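Local coordinates for twin-arginine translocation pathway signal protein (Burkholderia phytofirmans, PDB 2RJO) that probably serves as the periplasmic sugar-binding component of a transport system, and holds beta-D-galactopyranose in the cleft between its two lobes, at residues S11-T16 / L41-S46; N17-A22 / W251-L256; L65-D70 / A89-I94; P71-D76 / G143-N148. One frame throughout, in Å; residues are numbered along the deposited sequence.

Contact 1 (S11-T16 / L41-S46). With GAL (beta-D-galactopyranose), chain B; SO4 (sulfate ion), chain D.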
# COMPACT_ATOMS: atom_id res chain seq x y z
N SER A 11 3.96 0.88 12.50
CA SER A 11 3.05 -0.25 12.62
C SER A 11 2.49 -0.70 11.28
O SER A 11 1.98 0.11 10.50
CB SER A 11 1.88 0.09 13.55
OG SER A 11 0.93 -0.96 13.56
N PHE A 12 2.56 -2.00 11.02
CA PHE A 12 2.06 -2.57 9.78
C PHE A 12 1.67 -4.04 9.93
O PHE A 12 1.98 -4.69 10.93
CB PHE A 12 3.08 -2.37 8.66
CG PHE A 12 4.46 -2.81 9.03
CD1 PHE A 12 4.88 -4.11 8.78
CD2 PHE A 12 5.33 -1.92 9.65
CE1 PHE A 12 6.17 -4.53 9.14
CE2 PHE A 12 6.63 -2.32 10.02
CZ PHE A 12 7.04 -3.63 9.76
N ARG A 13 1.00 -4.58 8.92
CA ARG A 13 0.52 -5.95 8.98
C ARG A 13 1.56 -7.07 9.04
O ARG A 13 1.55 -7.84 10.00
CB ARG A 13 -0.46 -6.20 7.82
CG ARG A 13 -1.56 -7.19 8.16
CD ARG A 13 -2.64 -7.26 7.10
NE ARG A 13 -3.45 -6.05 7.00
CZ ARG A 13 -3.25 -5.08 6.12
NH1 ARG A 13 -2.26 -5.16 5.24
NH2 ARG A 13 -4.07 -4.02 6.09
N SER A 14 2.44 -7.18 8.05
CA SER A 14 3.42 -8.28 8.08
C SER A 14 4.74 -8.10 7.36
O SER A 14 4.84 -7.36 6.38
CB SER A 14 2.76 -9.54 7.54
OG SER A 14 1.55 -9.79 8.23
N LEU A 15 5.76 -8.80 7.86
CA LEU A 15 7.10 -8.76 7.26
C LEU A 15 7.22 -9.76 6.12
O LEU A 15 8.25 -9.83 5.45
CB LEU A 15 8.19 -9.09 8.29
CG LEU A 15 8.89 -8.00 9.11
CD1 LEU A 15 9.38 -6.90 8.18
CD2 LEU A 15 7.96 -7.44 10.17
N THR A 16 6.17 -10.54 5.89
CA THR A 16 6.21 -11.55 4.84
C THR A 16 5.93 -10.99 3.45
O THR A 16 6.30 -11.59 2.45
CB THR A 16 5.24 -12.73 5.14
OG1 THR A 16 5.05 -13.51 3.95
CG2 THR A 16 3.90 -12.24 5.64
N LEU A 41 6.53 -2.35 14.60
CA LEU A 41 5.44 -3.11 15.19
C LEU A 41 4.71 -3.86 14.09
O LEU A 41 4.32 -3.28 13.08
CB LEU A 41 4.49 -2.17 15.94
CG LEU A 41 5.08 -1.37 17.12
CD1 LEU A 41 3.98 -0.52 17.74
CD2 LEU A 41 5.67 -2.30 18.17
N THR A 42 4.54 -5.18 14.27
CA THR A 42 3.86 -6.01 13.29
C THR A 42 2.63 -6.65 13.94
O THR A 42 2.75 -7.31 14.97
CB THR A 42 4.78 -7.13 12.75
OG1 THR A 42 6.01 -6.55 12.31
CG2 THR A 42 4.13 -7.85 11.57
N THR A 43 1.46 -6.45 13.34
CA THR A 43 0.20 -6.98 13.86
C THR A 43 -0.07 -8.42 13.44
O THR A 43 -0.68 -9.19 14.18
CB THR A 43 -1.00 -6.14 13.37
OG1 THR A 43 -1.13 -6.30 11.95
CG2 THR A 43 -0.80 -4.68 13.70
N GLU A 44 0.38 -8.76 12.24
CA GLU A 44 0.20 -10.09 11.65
C GLU A 44 -1.28 -10.38 11.39
O GLU A 44 -1.71 -11.52 11.36
CB GLU A 44 0.85 -11.18 12.52
CG GLU A 44 -0.05 -11.90 13.51
CD GLU A 44 0.13 -11.40 14.93
OE1 GLU A 44 1.29 -11.04 15.28
OE2 GLU A 44 -0.87 -11.37 15.68
N GLY A 45 -2.04 -9.31 11.18
CA GLY A 45 -3.46 -9.46 10.86
C GLY A 45 -4.42 -9.26 12.02
O GLY A 45 -5.63 -9.23 11.82
N SER A 46 -3.87 -9.14 13.22
CA SER A 46 -4.67 -8.95 14.42
C SER A 46 -4.83 -7.49 14.77
O SER A 46 -3.90 -6.88 15.28
CB SER A 46 -4.03 -9.69 15.59
OG SER A 46 -4.84 -9.58 16.75
C1 GAL B . -0.72 -4.29 1.69
C2 GAL B . -0.73 -4.03 0.16
C3 GAL B . -0.73 -2.50 -0.07
C4 GAL B . -1.97 -1.89 0.60
C5 GAL B . -1.88 -2.24 2.11
C6 GAL B . -3.10 -1.66 2.81
O1 GAL B . -0.75 -5.72 1.91
O2 GAL B . 0.43 -4.61 -0.43
O3 GAL B . -0.77 -2.22 -1.47
O4 GAL B . -3.14 -2.49 0.04
O5 GAL B . -1.89 -3.69 2.31
O6 GAL B . -3.00 -1.98 4.18
S SO4 D . 0.02 -8.28 4.15
O1 SO4 D . 0.63 -8.48 5.49
O2 SO4 D . -1.27 -7.56 4.26
O3 SO4 D . -0.17 -9.59 3.48
O4 SO4 D . 0.93 -7.45 3.34
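Ser11 pairs with Leu41 and Phe12 with Thr42 in parallel register: Phe12 N donates to Leu41 O (3.0 Å), Thr43 N returns a bond to Phe12 O, and Glu44 N closes on Arg13 O at 2.7 Å where both strands have ended and turn. Phe12 has CG between its own backbone N and carbonyl carbon (chi1 50°), and one face of its ring lies against Leu41 O, towards the rim. Tyr20 meets this ring from helix 18-34. Thr42 OG1 touches Leu15 CD2 at 3.0 Å, while its CG2 reaches Arg13 O. That carbonyl is gripped twice, since Ser14 OG also donates to it, from above the carbonyl plane. Thr43 OG1 accepts from Gly45 N, an ST turn inside the type I' turn 43-46, and lies against Arg13 CA (3.4 Å). From there the Arg13 chain leads away and bends at chi3 (-69°). Its NH2 donates to galactose O6 at 3.0 Å, in the guanidinium plane, and its NH1 to sulfate O2 at 2.8 Å; NE is held by Asn72. The sulfate probably comes from the crystallisation liquor. Strand 7-12, helix 18-34 and strand 38-42 form a beta-alpha-beta crossover, and the loops at the carboxyl ends of its parallel strands bring Arg13 to the sugar, as is characteristic of periplasmic binding proteins.

Contact 2 (N17-A22 / W251-L256); sequences NPYYTA and WDPFWL. With GAL (beta-D-galactopyranose), chain B; SO4 (sulfate ion), chain D.
Tyr19 runs between the bound galactose and the start of helix 253-268. Its CB lies 3.9 Å from galactose O2, and CG, anti to the backbone N (chi1 168°), is equally near that hydroxyl. Beyond CG the ring stands between the sugar and Pro253. Galactose C3 stands over the centre of one face, and Pro253 CB covers the opposite face towards the rim, a CH-pi contact 4.0 Å from the centroid and 26° off the normal. CD1 touches Pro253 CB and CG. CE1 approaches Pro253 CB to 3.6 Å and also meets Trp251 CD1 at 3.8 Å, the two aromatic side chains crossing at about a right angle. CD2, on the other flank of the ring, faces galactose O2 again and sits over the centre of the Tyr20 ring. At the tip, Tyr19 OH touches Leu256 CD1 (3.6 Å). The same hydroxyl is hydrogen-bonded to Trp95 NE1, which fixes the phenol end. An aromatic ring laid against the sugar is a recurrent feature of periplasmic sugar-binding proteins, and here it is backed by a proline in the first turn of a helix. Two helix starts meet at this point. Asn17 OD1 caps Tyr19 N (2.7 Å), while its ND2 donates to sulfate O4 and weakly to galactose O2; Asp252 OD1 caps Trp255 N and its OD2 pairs with Arg316. One turn further along helix 18-34, Ala22 CB packs on Pro253 CG at 3.7 Å, and Ala22 O receives a CA-H...O contact from Phe254 CA.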
# COMPACT_ATOMS: atom_id res chain seq x y z
N ASN A 17 5.29 -9.82 3.40
CA ASN A 17 4.97 -9.12 2.14
C ASN A 17 6.11 -8.16 1.86
O ASN A 17 6.33 -7.22 2.63
CB ASN A 17 3.66 -8.33 2.31
CG ASN A 17 3.25 -7.59 1.03
OD1 ASN A 17 4.08 -7.26 0.19
ND2 ASN A 17 1.96 -7.32 0.90
N PRO A 18 6.83 -8.34 0.75
CA PRO A 18 7.94 -7.44 0.43
C PRO A 18 7.57 -5.96 0.46
O PRO A 18 8.42 -5.08 0.65
CB PRO A 18 8.42 -7.93 -0.95
CG PRO A 18 7.21 -8.62 -1.52
CD PRO A 18 6.62 -9.33 -0.33
N TYR A 19 6.29 -5.67 0.27
CA TYR A 19 5.83 -4.29 0.31
C TYR A 19 6.22 -3.70 1.67
O TYR A 19 6.80 -2.62 1.74
CB TYR A 19 4.30 -4.22 0.15
CG TYR A 19 3.74 -2.86 0.48
CD1 TYR A 19 3.75 -1.83 -0.46
CD2 TYR A 19 3.24 -2.59 1.75
CE1 TYR A 19 3.28 -0.55 -0.13
CE2 TYR A 19 2.78 -1.32 2.09
CZ TYR A 19 2.79 -0.30 1.15
OH TYR A 19 2.33 0.95 1.50
N TYR A 20 5.89 -4.42 2.74
CA TYR A 20 6.18 -3.99 4.10
C TYR A 20 7.65 -4.14 4.48
O TYR A 20 8.11 -3.48 5.42
CB TYR A 20 5.30 -4.76 5.09
CG TYR A 20 3.86 -4.30 5.07
CD1 TYR A 20 2.82 -5.19 4.83
CD2 TYR A 20 3.54 -2.96 5.28
CE1 TYR A 20 1.48 -4.76 4.80
CE2 TYR A 20 2.21 -2.51 5.26
CZ TYR A 20 1.19 -3.42 5.02
OH TYR A 20 -0.12 -2.99 4.99
N THR A 21 8.37 -5.02 3.79
CA THR A 21 9.78 -5.19 4.09
C THR A 21 10.46 -3.85 3.78
O THR A 21 11.30 -3.39 4.55
CB THR A 21 10.42 -6.28 3.23
OG1 THR A 21 9.80 -7.54 3.52
CG2 THR A 21 11.91 -6.38 3.53
N ALA A 22 10.07 -3.25 2.66
CA ALA A 22 10.61 -1.97 2.24
C ALA A 22 10.04 -0.83 3.10
O ALA A 22 10.76 0.10 3.47
CB ALA A 22 10.29 -1.74 0.79
N TRP A 251 4.36 2.44 -5.28
CA TRP A 251 3.91 3.39 -4.26
C TRP A 251 5.14 3.87 -3.50
O TRP A 251 5.09 4.84 -2.76
CB TRP A 251 3.00 2.71 -3.24
CG TRP A 251 1.88 1.84 -3.77
CD1 TRP A 251 1.61 0.55 -3.40
CD2 TRP A 251 0.84 2.22 -4.68
NE1 TRP A 251 0.46 0.11 -4.00
CE2 TRP A 251 -0.04 1.11 -4.79
CE3 TRP A 251 0.54 3.38 -5.40
CZ2 TRP A 251 -1.19 1.14 -5.60
CZ3 TRP A 251 -0.60 3.41 -6.21
CH2 TRP A 251 -1.45 2.29 -6.29
N ASP A 252 6.24 3.16 -3.69
CA ASP A 252 7.49 3.48 -3.02
C ASP A 252 7.29 3.34 -1.51
O ASP A 252 7.27 4.32 -0.77
CB ASP A 252 7.93 4.90 -3.36
CG ASP A 252 9.41 5.10 -3.18
OD1 ASP A 252 10.03 4.28 -2.46
OD2 ASP A 252 9.94 6.07 -3.76
N PRO A 253 7.11 2.10 -1.04
CA PRO A 253 6.92 1.82 0.38
C PRO A 253 8.08 2.34 1.21
O PRO A 253 7.89 2.87 2.30
CB PRO A 253 6.76 0.30 0.43
CG PRO A 253 7.43 -0.17 -0.85
CD PRO A 253 7.00 0.87 -1.84
N PHE A 254 9.30 2.20 0.69
CA PHE A 254 10.47 2.71 1.40
C PHE A 254 10.21 4.18 1.76
O PHE A 254 10.26 4.56 2.91
CB PHE A 254 11.70 2.62 0.50
CG PHE A 254 12.95 3.13 1.14
CD1 PHE A 254 13.78 2.28 1.86
CD2 PHE A 254 13.30 4.47 1.02
CE1 PHE A 254 14.96 2.75 2.46
CE2 PHE A 254 14.47 4.96 1.61
CZ PHE A 254 15.30 4.10 2.33
N TRP A 255 9.95 5.00 0.74
CA TRP A 255 9.67 6.41 0.95
C TRP A 255 8.49 6.63 1.90
O TRP A 255 8.54 7.47 2.80
CB TRP A 255 9.37 7.09 -0.39
CG TRP A 255 8.99 8.52 -0.24
CD1 TRP A 255 9.83 9.57 -0.01
CD2 TRP A 255 7.67 9.06 -0.28
NE1 TRP A 255 9.11 10.73 0.11
CE2 TRP A 255 7.78 10.45 -0.06
CE3 TRP A 255 6.40 8.51 -0.48
CZ2 TRP A 255 6.66 11.29 -0.03
CZ3 TRP A 255 5.28 9.35 -0.45
CH2 TRP A 255 5.43 10.72 -0.23
N LEU A 256 7.41 5.88 1.69
CA LEU A 256 6.24 6.00 2.54
C LEU A 256 6.60 5.78 4.00
O LEU A 256 6.15 6.53 4.87
CB LEU A 256 5.17 4.98 2.13
CG LEU A 256 4.23 5.39 1.00
CD1 LEU A 256 3.44 4.18 0.52
CD2 LEU A 256 3.31 6.48 1.51
C1 GAL B . -0.72 -4.29 1.69
C2 GAL B . -0.73 -4.03 0.16
C3 GAL B . -0.73 -2.50 -0.07
C4 GAL B . -1.97 -1.89 0.60
C5 GAL B . -1.88 -2.24 2.11
C6 GAL B . -3.10 -1.66 2.81
O1 GAL B . -0.75 -5.72 1.91
O2 GAL B . 0.43 -4.61 -0.43
O3 GAL B . -0.77 -2.22 -1.47
O4 GAL B . -3.14 -2.49 0.04
O5 GAL B . -1.89 -3.69 2.31
O6 GAL B . -3.00 -1.98 4.18
S SO4 D . 0.02 -8.28 4.15
O1 SO4 D . 0.63 -8.48 5.49
O2 SO4 D . -1.27 -7.56 4.26
O3 SO4 D . -0.17 -9.59 3.48
O4 SO4 D . 0.93 -7.45 3.34

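Contact 3 (L65-D70 / A89-I94); sequences LVLNVD and AYVTTI. With GAL (beta-D-galactopyranose), chain B.
Asn68 CG stands anti to its backbone N (chi1 -178°) and Ile94 CG1 anti to its carbonyl carbon (chi1 -49°); Asn68 OD1 then lies 3.4 Å from Ile94 CG1. OD1 also touches Thr92 CG2 and is buried without a polar partner in the model, whereas ND2 donates to Leu256 O and Gly257 O. On the other sheet face Leu67 and Val91 lie side by side, pointing the same way, and Val69 CG1 crosses to Val91 CG2 at 3.8 Å. Five backbone bonds run alternately between the strands, from Tyr90 N to Leu65 O through to Ile94 N to Val69 O; the strand axes are 4.7 Å apart and 6° from parallel. Just past its strand, Asp70 OD1 accepts from galactose O6 (2.8 Å), and Tyr20 OH bonds to OD2. The pair closes the right-handed beta-alpha-beta unit built on helix 74-87. Strand 7-12 flanks residues 65-69 and strand 110-115 flanks 90-94; helix 253-268 covers the face with Val66, Asn68 and Tyr90, and helix 47-60 meets Leu67 on the other.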
# COMPACT_ATOMS: atom_id res chain seq x y z
N LEU A 65 6.24 9.96 21.49
CA LEU A 65 6.33 9.05 20.36
C LEU A 65 5.78 9.61 19.04
O LEU A 65 4.84 10.40 19.04
CB LEU A 65 5.60 7.75 20.73
CG LEU A 65 5.24 6.71 19.66
CD1 LEU A 65 6.46 5.94 19.22
CD2 LEU A 65 4.20 5.75 20.23
N VAL A 66 6.38 9.18 17.94
CA VAL A 66 5.95 9.57 16.60
C VAL A 66 5.66 8.27 15.86
O VAL A 66 6.57 7.50 15.56
CB VAL A 66 7.04 10.36 15.85
CG1 VAL A 66 6.58 10.62 14.42
CG2 VAL A 66 7.31 11.67 16.55
N LEU A 67 4.39 8.05 15.55
CA LEU A 67 3.96 6.84 14.88
C LEU A 67 3.53 6.99 13.42
O LEU A 67 2.78 7.90 13.08
CB LEU A 67 2.80 6.23 15.68
CG LEU A 67 2.17 4.96 15.11
CD1 LEU A 67 3.19 3.84 15.19
CD2 LEU A 67 0.93 4.62 15.89
N ASN A 68 4.01 6.09 12.57
CA ASN A 68 3.65 6.07 11.15
C ASN A 68 2.99 4.70 10.98
O ASN A 68 3.69 3.69 10.91
CB ASN A 68 4.88 6.18 10.25
CG ASN A 68 4.51 6.19 8.78
OD1 ASN A 68 3.37 6.50 8.43
ND2 ASN A 68 5.47 5.89 7.91
N VAL A 69 1.67 4.68 10.91
CA VAL A 69 0.94 3.42 10.82
C VAL A 69 0.02 3.18 9.62
O VAL A 69 -0.66 4.08 9.14
CB VAL A 69 0.09 3.21 12.11
CG1 VAL A 69 -0.88 4.38 12.28
CG2 VAL A 69 -0.67 1.89 12.05
N ASP A 70 0.03 1.93 9.17
CA ASP A 70 -0.80 1.44 8.07
C ASP A 70 -1.83 0.58 8.82
O ASP A 70 -1.58 -0.59 9.10
CB ASP A 70 0.05 0.56 7.14
CG ASP A 70 -0.73 0.00 5.95
OD1 ASP A 70 -1.96 -0.19 6.05
OD2 ASP A 70 -0.10 -0.27 4.91
N ALA A 89 0.96 12.10 21.63
CA ALA A 89 1.89 11.64 20.60
C ALA A 89 1.41 12.16 19.24
O ALA A 89 0.33 12.72 19.13
CB ALA A 89 1.95 10.13 20.60
N TYR A 90 2.23 11.96 18.21
CA TYR A 90 1.90 12.39 16.85
C TYR A 90 1.81 11.18 15.94
O TYR A 90 2.68 10.30 15.99
CB TYR A 90 2.96 13.36 16.35
CG TYR A 90 2.93 14.69 17.07
CD1 TYR A 90 2.28 15.78 16.51
CD2 TYR A 90 3.46 14.83 18.36
CE1 TYR A 90 2.15 16.98 17.20
CE2 TYR A 90 3.33 16.03 19.07
CZ TYR A 90 2.66 17.10 18.48
OH TYR A 90 2.49 18.28 19.16
N VAL A 91 0.78 11.13 15.10
CA VAL A 91 0.61 9.98 14.23
C VAL A 91 0.24 10.30 12.79
O VAL A 91 -0.48 11.26 12.51
CB VAL A 91 -0.49 9.05 14.80
CG1 VAL A 91 -1.82 9.79 14.82
CG2 VAL A 91 -0.59 7.78 13.97
N THR A 92 0.74 9.47 11.88
CA THR A 92 0.47 9.61 10.46
C THR A 92 -0.16 8.29 10.01
O THR A 92 0.29 7.22 10.40
CB THR A 92 1.77 9.86 9.66
OG1 THR A 92 2.17 11.23 9.82
CG2 THR A 92 1.58 9.57 8.17
N THR A 93 -1.22 8.38 9.21
CA THR A 93 -1.91 7.20 8.72
C THR A 93 -1.60 6.93 7.25
O THR A 93 -1.39 7.85 6.47
CB THR A 93 -3.44 7.35 8.89
OG1 THR A 93 -3.78 7.18 10.27
CG2 THR A 93 -4.18 6.30 8.08
N ILE A 94 -1.59 5.65 6.89
CA ILE A 94 -1.32 5.24 5.52
C ILE A 94 -2.39 4.28 5.03
O ILE A 94 -2.68 3.29 5.69
CB ILE A 94 0.04 4.50 5.40
CG1 ILE A 94 1.14 5.29 6.10
CG2 ILE A 94 0.39 4.31 3.93
CD1 ILE A 94 1.49 6.59 5.42
C1 GAL B . -0.72 -4.29 1.69
C2 GAL B . -0.73 -4.03 0.16
C3 GAL B . -0.73 -2.50 -0.07
C4 GAL B . -1.97 -1.89 0.60
C5 GAL B . -1.88 -2.24 2.11
C6 GAL B . -3.10 -1.66 2.81
O1 GAL B . -0.75 -5.72 1.91
O2 GAL B . 0.43 -4.61 -0.43
O3 GAL B . -0.77 -2.22 -1.47
O4 GAL B . -3.14 -2.49 0.04
O5 GAL B . -1.89 -3.69 2.31
O6 GAL B . -3.00 -1.98 4.18

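Contact 4 (P71-D76 / G143-N148); sequences PNDSAD and GGIFSN
Asp73 and Asn148 cross at about a right angle, their carboxylate and amide planes 75° apart, at a narrow bridge between the loop leading into helix 74-87 and the loop before helix 149-163. Asn148 has CG anti to its carbonyl carbon (chi1 -82°), and its amide lies near Asn72 O and the Asp73 carboxylate. The two amide ends are probably interchanged in the model, so the bonding there cannot be read atom by atom. Ser147, whose CB points toward the 71-76 segment, brings its hydroxyl up to Asp73 as well; the modelled separation is too short to be trusted. Beside this cluster Ser74 reaches across: its OG, anti to its own carbonyl carbon, donates a weak hydrogen bond of 3.3 Å to Ser147 O. Ile145 is the apolar member. Its CG2 lies 3.8 Å from Asp73 OD1, and CD1 extends to within 4.2 Å of Asn72 O, while the same side chain also rests on Trp178. The 143-148 loop keeps its shape through a type I turn, with Asn148 N bonded to Ile145 O at 3.1 Å. Behind Asp73, Asn72 turns its amide to Ser47, and Asp76 OD2 takes a weak bond from Asp73 N. Asn148 belongs to the galactose pocket, so this bridge lies where the two lobes come together over the sugar. Small and largely polar, with one weak hydrogen bond that the model settles, the interface would be consistent with lobes that part and meet as ligand leaves and enters.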
# COMPACT_ATOMS: atom_id res chain seq x y z
N PRO A 71 -2.99 1.16 9.19
CA PRO A 71 -4.04 0.42 9.91
C PRO A 71 -4.46 -0.88 9.25
O PRO A 71 -4.76 -0.90 8.06
CB PRO A 71 -5.18 1.43 9.98
CG PRO A 71 -4.46 2.73 10.08
CD PRO A 71 -3.39 2.57 9.02
N ASN A 72 -4.47 -1.95 10.04
CA ASN A 72 -4.87 -3.29 9.57
C ASN A 72 -6.23 -3.21 8.88
O ASN A 72 -6.45 -3.83 7.84
CB ASN A 72 -4.92 -4.25 10.76
CG ASN A 72 -5.30 -5.65 10.37
OD1 ASN A 72 -4.66 -6.26 9.50
ND2 ASN A 72 -6.33 -6.19 11.01
N ASP A 73 -7.14 -2.44 9.47
CA ASP A 73 -8.48 -2.25 8.92
C ASP A 73 -8.80 -0.77 9.10
O ASP A 73 -8.20 -0.09 9.94
CB ASP A 73 -9.52 -3.11 9.66
CG ASP A 73 -10.12 -4.21 8.78
OD1 ASP A 73 -10.11 -4.04 7.53
OD2 ASP A 73 -10.62 -5.24 9.32
N SER A 74 -9.74 -0.26 8.32
CA SER A 74 -10.11 1.15 8.42
C SER A 74 -10.68 1.56 9.77
O SER A 74 -10.58 2.72 10.16
CB SER A 74 -11.09 1.50 7.30
OG SER A 74 -10.56 1.08 6.06
N ALA A 75 -11.27 0.61 10.50
CA ALA A 75 -11.84 0.90 11.81
C ALA A 75 -10.76 1.19 12.83
O ALA A 75 -10.91 2.10 13.66
CB ALA A 75 -12.68 -0.28 12.28
N ASP A 76 -9.67 0.42 12.78
CA ASP A 76 -8.55 0.57 13.71
C ASP A 76 -7.97 1.98 13.74
O ASP A 76 -7.50 2.43 14.77
CB ASP A 76 -7.42 -0.40 13.33
CG ASP A 76 -7.86 -1.84 13.39
OD1 ASP A 76 -8.42 -2.24 14.43
OD2 ASP A 76 -7.64 -2.57 12.40
N GLY A 143 -8.66 -9.86 -4.96
CA GLY A 143 -8.74 -8.62 -4.19
C GLY A 143 -8.14 -8.66 -2.80
O GLY A 143 -7.86 -9.73 -2.26
N GLY A 144 -7.93 -7.49 -2.22
CA GLY A 144 -7.36 -7.41 -0.88
C GLY A 144 -8.44 -7.45 0.19
O GLY A 144 -9.61 -7.61 -0.14
N ILE A 145 -8.04 -7.32 1.45
CA ILE A 145 -9.01 -7.34 2.56
C ILE A 145 -10.23 -6.50 2.19
O ILE A 145 -10.12 -5.33 1.83
CB ILE A 145 -8.36 -6.82 3.87
CG1 ILE A 145 -7.24 -7.77 4.29
CG2 ILE A 145 -9.41 -6.71 4.97
CD1 ILE A 145 -6.40 -7.27 5.45
N PHE A 146 -11.39 -7.13 2.26
CA PHE A 146 -12.67 -6.50 1.93
C PHE A 146 -12.85 -5.04 2.35
O PHE A 146 -13.14 -4.18 1.51
CB PHE A 146 -13.80 -7.37 2.52
CG PHE A 146 -15.14 -6.70 2.56
CD1 PHE A 146 -15.72 -6.19 1.40
CD2 PHE A 146 -15.83 -6.58 3.77
CE1 PHE A 146 -16.98 -5.56 1.44
CE2 PHE A 146 -17.08 -5.96 3.83
CZ PHE A 146 -17.66 -5.44 2.67
N SER A 147 -12.68 -4.76 3.63
CA SER A 147 -12.88 -3.40 4.14
C SER A 147 -11.77 -2.36 3.92
O SER A 147 -12.01 -1.17 4.15
CB SER A 147 -13.22 -3.46 5.63
OG SER A 147 -12.18 -4.10 6.37
N ASN A 148 -10.58 -2.79 3.50
CA ASN A 148 -9.47 -1.86 3.26
C ASN A 148 -9.78 -0.85 2.15
O ASN A 148 -10.30 -1.21 1.09
CB ASN A 148 -8.20 -2.63 2.88
CG ASN A 148 -7.46 -3.18 4.09
OD1 ASN A 148 -8.05 -3.41 5.14
ND2 ASN A 148 -6.15 -3.40 3.93

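How the contacts relate
Contact 3 is the most thoroughly buried: two parallel strands of one sheet, joined by regular backbone bonds and apolar side chains. Contact 1 extends that sheet through strand 7-12, the neighbour of 65-69, but is only partly buried and ends in turns. Contact 2 is also buried, yet joins two helix starts far apart in sequence through aromatic and proline packing. Contact 4 lies at the surface, links loops and depends on polar groups. Helix 74-87 connects the strands of contact 3 and its beginning takes part in contact 4; helix 18-34 does the same for contacts 1 and 2. Arg13 joins contact 1 to contact 4 through Asn72, while Tyr20 and Asp70 tie contact 2 to contact 3.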